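Local coordinates for conserved hypothetical protein (Caulobacter vibrioides, PDB 1XFJ), which probably acts as a purine nucleoside phosphorylase that splits inosine and methylthioadenosine with phosphate and also deaminates adenosine, at residues 22-27 with 116-121; 108-113 with 252-257; 160-165 with 223-228. All coordinates share one frame; numbering follows the deposited sequence.

Overall arrangement
Near the N terminus, residues 22-27 lay down a strand of the five-stranded sheet and open contact 1. Residues 108-113 then open contact 2 in the same sheet, and only afterwards does 116-121, now in the six-stranded sheet, close the loop of contact 1; contacts 1 and 2 therefore cross. Contact 3 begins at 160-165 and closes at 223-228, in series with contact 1 and nested inside the long loop that 252-257 finally closes as contact 2. Contact 2 knits one sheet, contact 3 the other, and contact 1 packs them together. Leu118 O accepts a probable hydrogen bond from Val162 N, joining contacts 1 and 3.

Contact 1 (22-27 with 116-121); sequences HAFFTR and PVLLVD
Phe24 and Leu118 meet in the apolar layer between the two beta sheets at the centre of this alpha-beta-beta-alpha fold. Strand 22-25 belongs to the five-stranded sheet and strand 116-121 to the six-stranded one. They run almost exactly antiparallel, at 176°, with their axes 8.9 Å apart at closest approach. No hydrogen bond joins them, so the gap is bridged mainly by side chains. Phe24 and Leu118 reach toward each other tip to tip. The methyl Leu118 CD1 stands over one face of the Phe24 ring, 3.8 Å from its centroid and 25° off the normal, a CH-pi contact displaced toward the rim. The displacement brings CD1 within 3.5 Å of Phe24 CZ, while Leu118 CG lies 3.6 Å from Phe24 CE1. In Phe24, CG is anti to the carbonyl carbon and beside the backbone N (chi1 -67°), and although its CB does not point at the facing strand, the long flat ring carries the outer atoms there. A leucine suits the other side because its branched tip offers a methyl small enough to sit on a ring.

Pro116 CG touches Phe24 CD1 at 4.0 Å, neither squarely over the face nor at the edge. It has no N-H to donate, but its carbonyl still accepts a bond from Gly164, just past the end of the neighbouring strand 160-163. Strand 253-259 adds Ser255, which touches Phe24 and Pro116, and Ile257, which touches His22 and Leu118; Leu14 of helix 12-15 packs on His22 and Leu118. The imidazole of His22 presents its edge to Leu118, the two side chains crossing at about a right angle: CD1 of Leu118 lies near the ring plane, 4.1 Å from His22 ND1 and 4.0 Å from His22 CB.

Contact 2 (108-113 with 252-257); sequences GAMAAD and RLLSAI
Ala109 and Ser255 face each other as an antiparallel hydrogen-bonded pair: Ala109 N donates to Ser255 O at 2.9 Å, and Ser255 N returns a bond of the same length to Ala109 O. Two residues on, Ala111 and Leu253 repeat the exchange, with the bond from Leu253 N to Ala111 O closing to 2.7 Å. In the non-hydrogen-bonded pairs between and beside them the backbones draw nearer. Gly108 CA and Ala256 CA are 4.1 Å apart; Leu254 CD1 and the Ala256 methyl already occupy the surroundings of the place where a side chain on Gly108 would begin, so a residue without one fits there. CA-H...O contacts add to the N-H bonds, as where Met110 CA approaches Leu253 O at 3.2 Å.

Leu254 has CG anti to the backbone N (chi1 -170°) and leans across to the partner strand. Its CD1 rests 3.4 Å from Ala109 O and also touches Met110 CG, 4.0 Å away, the two side chains crossing obliquely. Met110, present as selenomethionine, bends at its third torsion (-75°), which sets CE, and its selenium end turns from the partner strand; the side chain also touches Gln75.

These are neighbouring strands of the mixed five-stranded sheet, in which strand 253-259 lies between strands 106-111 and 20-25; Leu254 also pairs through its backbone with Phe25. The sheet's two sides have different surroundings. Met110 and Leu254 pack on Val72 of strand 70-72, and Leu254 reaches Leu70 as well. On the opposite side, small residues Ala109 and Ala111 accompany Leu253 and Ser255, and this face is turned to the second sheet. Just before the strand begins, Arg252 brings its CB to 4.4 Å from Met110 CB, while its polar end is held by its own neighbours: NE by Tyr250 O, and NH2 in a salt bridge to Asp249.

Contact 3 (160-165 with 223-228); sequences TGVVGP and EWVGRD. With ACT (acetate ion), chain B.
Val225 CG2 settles against the Gly164-Pro165 peptide, 3.5 Å from both Gly164 C and Pro165 N; a side chain at Gly164 would collide with the proline ring that follows. The other branch, CG1, meets Val162 CG1 at 3.9 Å, and the aliphatic part of Glu223 lies alongside Val162, its OE1 bonded to Ser11. Behind these bumps runs a short parallel pairing: Val163 N donates to Glu223 O at 2.8 Å, and Val225 N to Val163 O.

Trp224 turns the edge of its indole, at CD1 and NE1, to the carbonyls of Val163 and Gly164. CG is anti to the backbone N (chi1 174°), and NE1 bonds Gly164 O at 2.8 Å. The oxygen lies in the indole plane, but the donor stands 44° above the carbonyl plane. Gly226, whose positive phi (65°) suits a glycine, turns the chain back so that its CA lies 3.3 Å above the ring's centre. Farther on, Pro165 CB and Arg227 CB are 4.0 Å apart; Arg227 NH2 donates to O of an acetate, probably from the crystallisation liquor, at 3.2 Å, the NH1 bonds being weak, while NE forms a salt bridge with Glu232.

The parallel neighbours 160-163 and 221-224 are joined by a crossover carrying a small antiparallel sheet and helices 176-185 and 206-216. Helix 206-216 packs on Val163 and Trp224, whereas Val162 on the opposite side touches Leu14 of helix 12-15 and Phe24 of strand 20-25.

Contact 1 (22-27 with 116-121)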
# COMPACT_ATOMS: atom_id res chain seq x y z
N HIS A 22 -11.73 -5.92 2.49
CA HIS A 22 -10.51 -5.12 2.40
C HIS A 22 -10.12 -4.62 3.77
O HIS A 22 -10.94 -4.60 4.69
CB HIS A 22 -10.75 -3.90 1.52
CG HIS A 22 -11.48 -2.80 2.23
ND1 HIS A 22 -10.86 -1.64 2.64
CD2 HIS A 22 -12.77 -2.72 2.64
CE1 HIS A 22 -11.74 -0.88 3.28
NE2 HIS A 22 -12.90 -1.51 3.30
N ALA A 23 -8.88 -4.17 3.89
CA ALA A 23 -8.40 -3.63 5.15
C ALA A 23 -7.00 -3.06 5.06
O ALA A 23 -6.14 -3.62 4.38
CB ALA A 23 -8.44 -4.70 6.23
N PHE A 24 -6.81 -1.93 5.73
CA PHE A 24 -5.50 -1.30 5.82
C PHE A 24 -5.18 -1.59 7.29
O PHE A 24 -5.77 -1.01 8.19
CB PHE A 24 -5.62 0.21 5.59
CG PHE A 24 -6.02 0.59 4.19
CD1 PHE A 24 -5.10 0.49 3.14
CD2 PHE A 24 -7.31 1.02 3.91
CE1 PHE A 24 -5.48 0.82 1.84
CE2 PHE A 24 -7.69 1.35 2.62
CZ PHE A 24 -6.77 1.25 1.57
N PHE A 25 -4.27 -2.53 7.52
CA PHE A 25 -3.94 -2.90 8.88
C PHE A 25 -3.05 -1.90 9.61
O PHE A 25 -2.41 -1.05 8.99
CB PHE A 25 -3.30 -4.30 8.89
CG PHE A 25 -4.26 -5.38 8.50
CD1 PHE A 25 -5.14 -5.90 9.45
CD2 PHE A 25 -4.35 -5.82 7.18
CE1 PHE A 25 -6.11 -6.84 9.08
CE2 PHE A 25 -5.31 -6.76 6.81
CZ PHE A 25 -6.20 -7.27 7.76
N THR A 26 -3.06 -2.01 10.94
CA THR A 26 -2.25 -1.14 11.78
C THR A 26 -1.11 -1.97 12.36
O THR A 26 -0.90 -3.12 11.96
CB THR A 26 -3.08 -0.54 12.94
OG1 THR A 26 -3.38 -1.56 13.91
CG2 THR A 26 -4.39 0.05 12.42
N ARG A 27 -0.38 -1.39 13.30
CA ARG A 27 0.74 -2.08 13.93
C ARG A 27 0.25 -2.94 15.08
O ARG A 27 1.00 -3.75 15.63
CB ARG A 27 1.75 -1.06 14.45
CG ARG A 27 1.24 -0.23 15.62
CD ARG A 27 2.29 0.75 16.10
NE ARG A 27 3.52 0.07 16.48
CZ ARG A 27 4.67 0.70 16.71
NH1 ARG A 27 4.74 2.02 16.60
NH2 ARG A 27 5.76 0.01 17.04
N PRO A 116 -0.16 2.53 0.19
CA PRO A 116 -0.75 1.28 -0.30
C PRO A 116 -2.03 1.67 -1.02
O PRO A 116 -2.71 2.61 -0.61
CB PRO A 116 -1.01 0.50 0.98
CG PRO A 116 -1.39 1.58 1.94
CD PRO A 116 -0.39 2.69 1.63
N VAL A 117 -2.36 0.97 -2.10
CA VAL A 117 -3.57 1.28 -2.85
C VAL A 117 -4.38 0.02 -3.09
O VAL A 117 -3.86 -0.97 -3.59
CB VAL A 117 -3.25 1.93 -4.21
CG1 VAL A 117 -4.54 2.39 -4.88
CG2 VAL A 117 -2.30 3.11 -4.02
N LEU A 118 -5.65 0.07 -2.73
CA LEU A 118 -6.54 -1.07 -2.93
C LEU A 118 -7.53 -0.66 -4.02
O LEU A 118 -8.16 0.40 -3.93
CB LEU A 118 -7.28 -1.41 -1.64
CG LEU A 118 -6.37 -1.77 -0.46
CD1 LEU A 118 -7.22 -2.10 0.76
CD2 LEU A 118 -5.49 -2.96 -0.83
N LEU A 119 -7.66 -1.50 -5.04
CA LEU A 119 -8.55 -1.21 -6.15
C LEU A 119 -9.49 -2.37 -6.42
O LEU A 119 -9.19 -3.52 -6.10
CB LEU A 119 -7.76 -0.94 -7.43
CG LEU A 119 -6.67 0.13 -7.39
CD1 LEU A 119 -5.36 -0.51 -6.99
CD2 LEU A 119 -6.54 0.77 -8.77
N VAL A 120 -10.62 -2.07 -7.04
CA VAL A 120 -11.60 -3.10 -7.35
C VAL A 120 -12.58 -2.67 -8.43
O VAL A 120 -12.97 -1.50 -8.50
CB VAL A 120 -12.41 -3.49 -6.09
CG1 VAL A 120 -13.06 -2.25 -5.50
CG2 VAL A 120 -13.48 -4.52 -6.44
N ASP A 121 -12.95 -3.61 -9.28
CA ASP A 121 -13.97 -3.37 -10.30
C ASP A 121 -15.06 -4.32 -9.81
O ASP A 121 -14.97 -5.53 -10.00
CB ASP A 121 -13.51 -3.80 -11.69
CG ASP A 121 -14.59 -3.62 -12.74
OD1 ASP A 121 -15.78 -3.71 -12.37
OD2 ASP A 121 -14.26 -3.39 -13.92

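Contact 2 (108-113 with 252-257)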
# COMPACT_ATOMS: atom_id res chain seq x y z
N GLY A 108 -2.13 -8.50 -1.35
CA GLY A 108 -1.59 -7.62 -0.34
C GLY A 108 -0.37 -6.81 -0.75
O GLY A 108 0.37 -7.19 -1.65
N ALA A 109 -0.20 -5.68 -0.07
CA ALA A 109 0.92 -4.78 -0.30
C ALA A 109 1.44 -4.35 1.08
O ALA A 109 0.65 -4.18 2.01
CB ALA A 109 0.48 -3.55 -1.09
N MSE A 110 2.75 -4.19 1.20
CA MSE A 110 3.38 -3.80 2.46
C MSE A 110 3.89 -2.37 2.40
O MSE A 110 4.31 -1.90 1.34
CB MSE A 110 4.57 -4.69 2.78
CG MSE A 110 4.29 -6.16 2.89
SE MSE A 110 5.95 -7.05 3.27
CE MSE A 110 6.75 -6.95 1.51
N ALA A 111 3.89 -1.69 3.54
CA ALA A 111 4.38 -0.32 3.59
C ALA A 111 4.59 0.18 5.02
O ALA A 111 4.07 -0.40 5.98
CB ALA A 111 3.41 0.60 2.86
N ALA A 112 5.35 1.25 5.13
CA ALA A 112 5.65 1.89 6.40
C ALA A 112 6.03 3.32 6.05
O ALA A 112 7.13 3.77 6.36
CB ALA A 112 6.80 1.18 7.11
N ASP A 113 5.10 4.00 5.37
CA ASP A 113 5.22 5.38 4.89
C ASP A 113 4.77 5.45 3.43
O ASP A 113 4.06 6.38 3.04
CB ASP A 113 6.64 5.92 4.99
CG ASP A 113 6.95 6.52 6.35
OD1 ASP A 113 6.04 6.56 7.22
OD2 ASP A 113 8.10 6.96 6.55
N ARG A 252 6.57 -3.51 9.11
CA ARG A 252 5.86 -3.25 7.87
C ARG A 252 4.36 -3.49 8.05
O ARG A 252 3.95 -4.50 8.62
CB ARG A 252 6.38 -4.15 6.74
CG ARG A 252 7.89 -4.34 6.73
CD ARG A 252 8.64 -3.02 6.67
NE ARG A 252 10.07 -3.20 6.92
CZ ARG A 252 10.91 -3.80 6.09
NH1 ARG A 252 10.46 -4.28 4.93
NH2 ARG A 252 12.18 -3.95 6.42
N LEU A 253 3.56 -2.56 7.56
CA LEU A 253 2.10 -2.65 7.64
C LEU A 253 1.56 -3.32 6.38
O LEU A 253 2.06 -3.08 5.29
CB LEU A 253 1.50 -1.26 7.72
CG LEU A 253 1.96 -0.37 8.87
CD1 LEU A 253 1.63 1.09 8.55
CD2 LEU A 253 1.27 -0.82 10.15
N LEU A 254 0.53 -4.14 6.54
CA LEU A 254 -0.06 -4.80 5.39
C LEU A 254 -1.39 -4.14 5.05
O LEU A 254 -2.10 -3.67 5.93
CB LEU A 254 -0.31 -6.28 5.67
CG LEU A 254 -0.71 -7.08 4.42
CD1 LEU A 254 0.50 -7.23 3.53
CD2 LEU A 254 -1.25 -8.44 4.80
N SER A 255 -1.71 -4.10 3.76
CA SER A 255 -2.97 -3.56 3.28
C SER A 255 -3.39 -4.62 2.28
O SER A 255 -2.58 -5.02 1.44
CB SER A 255 -2.78 -2.21 2.59
OG SER A 255 -2.33 -1.23 3.52
N ALA A 256 -4.62 -5.09 2.35
CA ALA A 256 -5.03 -6.15 1.43
C ALA A 256 -6.51 -6.14 1.08
O ALA A 256 -7.33 -5.53 1.77
CB ALA A 256 -4.64 -7.51 2.01
N ILE A 257 -6.83 -6.84 0.01
CA ILE A 257 -8.20 -6.92 -0.46
C ILE A 257 -8.40 -8.29 -1.09
O ILE A 257 -7.46 -8.89 -1.61
CB ILE A 257 -8.49 -5.79 -1.49
CG1 ILE A 257 -9.96 -5.81 -1.89
CG2 ILE A 257 -7.57 -5.94 -2.70
CD1 ILE A 257 -10.38 -4.55 -2.66

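Contact 3 (160-165 with 223-228)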
# COMPACT_ATOMS: atom_id res chain seq x y z
N THR A 160 -12.79 1.37 -8.45
CA THR A 160 -12.74 2.21 -7.26
C THR A 160 -11.33 1.99 -6.70
O THR A 160 -10.86 0.85 -6.61
CB THR A 160 -13.79 1.78 -6.20
OG1 THR A 160 -15.10 2.10 -6.67
CG2 THR A 160 -13.55 2.51 -4.88
N GLY A 161 -10.66 3.08 -6.34
CA GLY A 161 -9.31 2.98 -5.80
C GLY A 161 -9.15 3.82 -4.55
O GLY A 161 -9.51 4.99 -4.54
N VAL A 162 -8.61 3.21 -3.51
CA VAL A 162 -8.42 3.91 -2.24
C VAL A 162 -6.98 3.87 -1.76
O VAL A 162 -6.35 2.81 -1.76
CB VAL A 162 -9.32 3.30 -1.14
CG1 VAL A 162 -9.06 4.01 0.19
CG2 VAL A 162 -10.77 3.42 -1.55
N VAL A 163 -6.48 5.03 -1.35
CA VAL A 163 -5.12 5.13 -0.84
C VAL A 163 -5.20 4.96 0.68
O VAL A 163 -6.02 5.60 1.33
CB VAL A 163 -4.51 6.52 -1.17
CG1 VAL A 163 -3.06 6.57 -0.73
CG2 VAL A 163 -4.63 6.77 -2.67
N GLY A 164 -4.35 4.10 1.23
CA GLY A 164 -4.39 3.86 2.66
C GLY A 164 -3.46 4.72 3.49
O GLY A 164 -2.97 5.76 3.02
N PRO A 165 -3.20 4.33 4.74
CA PRO A 165 -2.31 5.09 5.62
C PRO A 165 -0.94 5.19 4.96
O PRO A 165 -0.45 4.23 4.37
CB PRO A 165 -2.26 4.24 6.89
CG PRO A 165 -3.59 3.52 6.88
CD PRO A 165 -3.71 3.13 5.43
N GLU A 223 -10.23 7.97 -3.01
CA GLU A 223 -10.07 8.72 -1.77
C GLU A 223 -8.86 8.24 -0.99
O GLU A 223 -8.33 7.15 -1.25
CB GLU A 223 -11.30 8.58 -0.87
CG GLU A 223 -11.37 7.25 -0.15
CD GLU A 223 -12.02 7.34 1.22
OE1 GLU A 223 -12.06 6.32 1.93
OE2 GLU A 223 -12.49 8.44 1.59
N TRP A 224 -8.40 9.07 -0.06
CA TRP A 224 -7.30 8.73 0.82
C TRP A 224 -7.94 8.65 2.20
O TRP A 224 -8.73 9.51 2.57
CB TRP A 224 -6.23 9.83 0.82
CG TRP A 224 -5.14 9.57 1.84
CD1 TRP A 224 -4.55 8.38 2.11
CD2 TRP A 224 -4.51 10.54 2.70
NE1 TRP A 224 -3.60 8.53 3.09
CE2 TRP A 224 -3.55 9.84 3.47
CE3 TRP A 224 -4.67 11.91 2.90
CZ2 TRP A 224 -2.75 10.48 4.43
CZ3 TRP A 224 -3.87 12.55 3.85
CH2 TRP A 224 -2.92 11.83 4.60
N VAL A 225 -7.61 7.60 2.96
CA VAL A 225 -8.19 7.43 4.29
C VAL A 225 -7.74 8.51 5.27
O VAL A 225 -8.27 8.62 6.37
CB VAL A 225 -7.86 6.04 4.87
CG1 VAL A 225 -8.43 4.96 3.96
CG2 VAL A 225 -6.35 5.87 5.02
N GLY A 226 -6.75 9.30 4.86
CA GLY A 226 -6.28 10.38 5.70
C GLY A 226 -5.62 10.03 7.02
O GLY A 226 -5.85 10.70 8.03
N ARG A 227 -4.81 8.97 7.03
CA ARG A 227 -4.10 8.57 8.25
C ARG A 227 -2.61 8.71 7.95
O ARG A 227 -2.13 8.21 6.93
CB ARG A 227 -4.46 7.13 8.63
CG ARG A 227 -5.94 6.92 8.98
CD ARG A 227 -6.36 7.77 10.18
NE ARG A 227 -5.74 7.31 11.42
CZ ARG A 227 -6.19 6.30 12.15
NH1 ARG A 227 -7.27 5.63 11.78
NH2 ARG A 227 -5.55 5.95 13.26
N ASP A 228 -1.89 9.40 8.84
CA ASP A 228 -0.45 9.66 8.68
C ASP A 228 0.39 8.67 9.47
O ASP A 228 0.44 8.73 10.70
CB ASP A 228 -0.16 11.09 9.16
CG ASP A 228 1.22 11.58 8.76
OD1 ASP A 228 2.14 10.75 8.60
OD2 ASP A 228 1.38 12.81 8.61
C ACT B . -8.06 2.81 13.81
O ACT B . -7.64 3.79 14.47
OXT ACT B . -8.88 2.79 12.84
CH3 ACT B . -7.51 1.45 14.22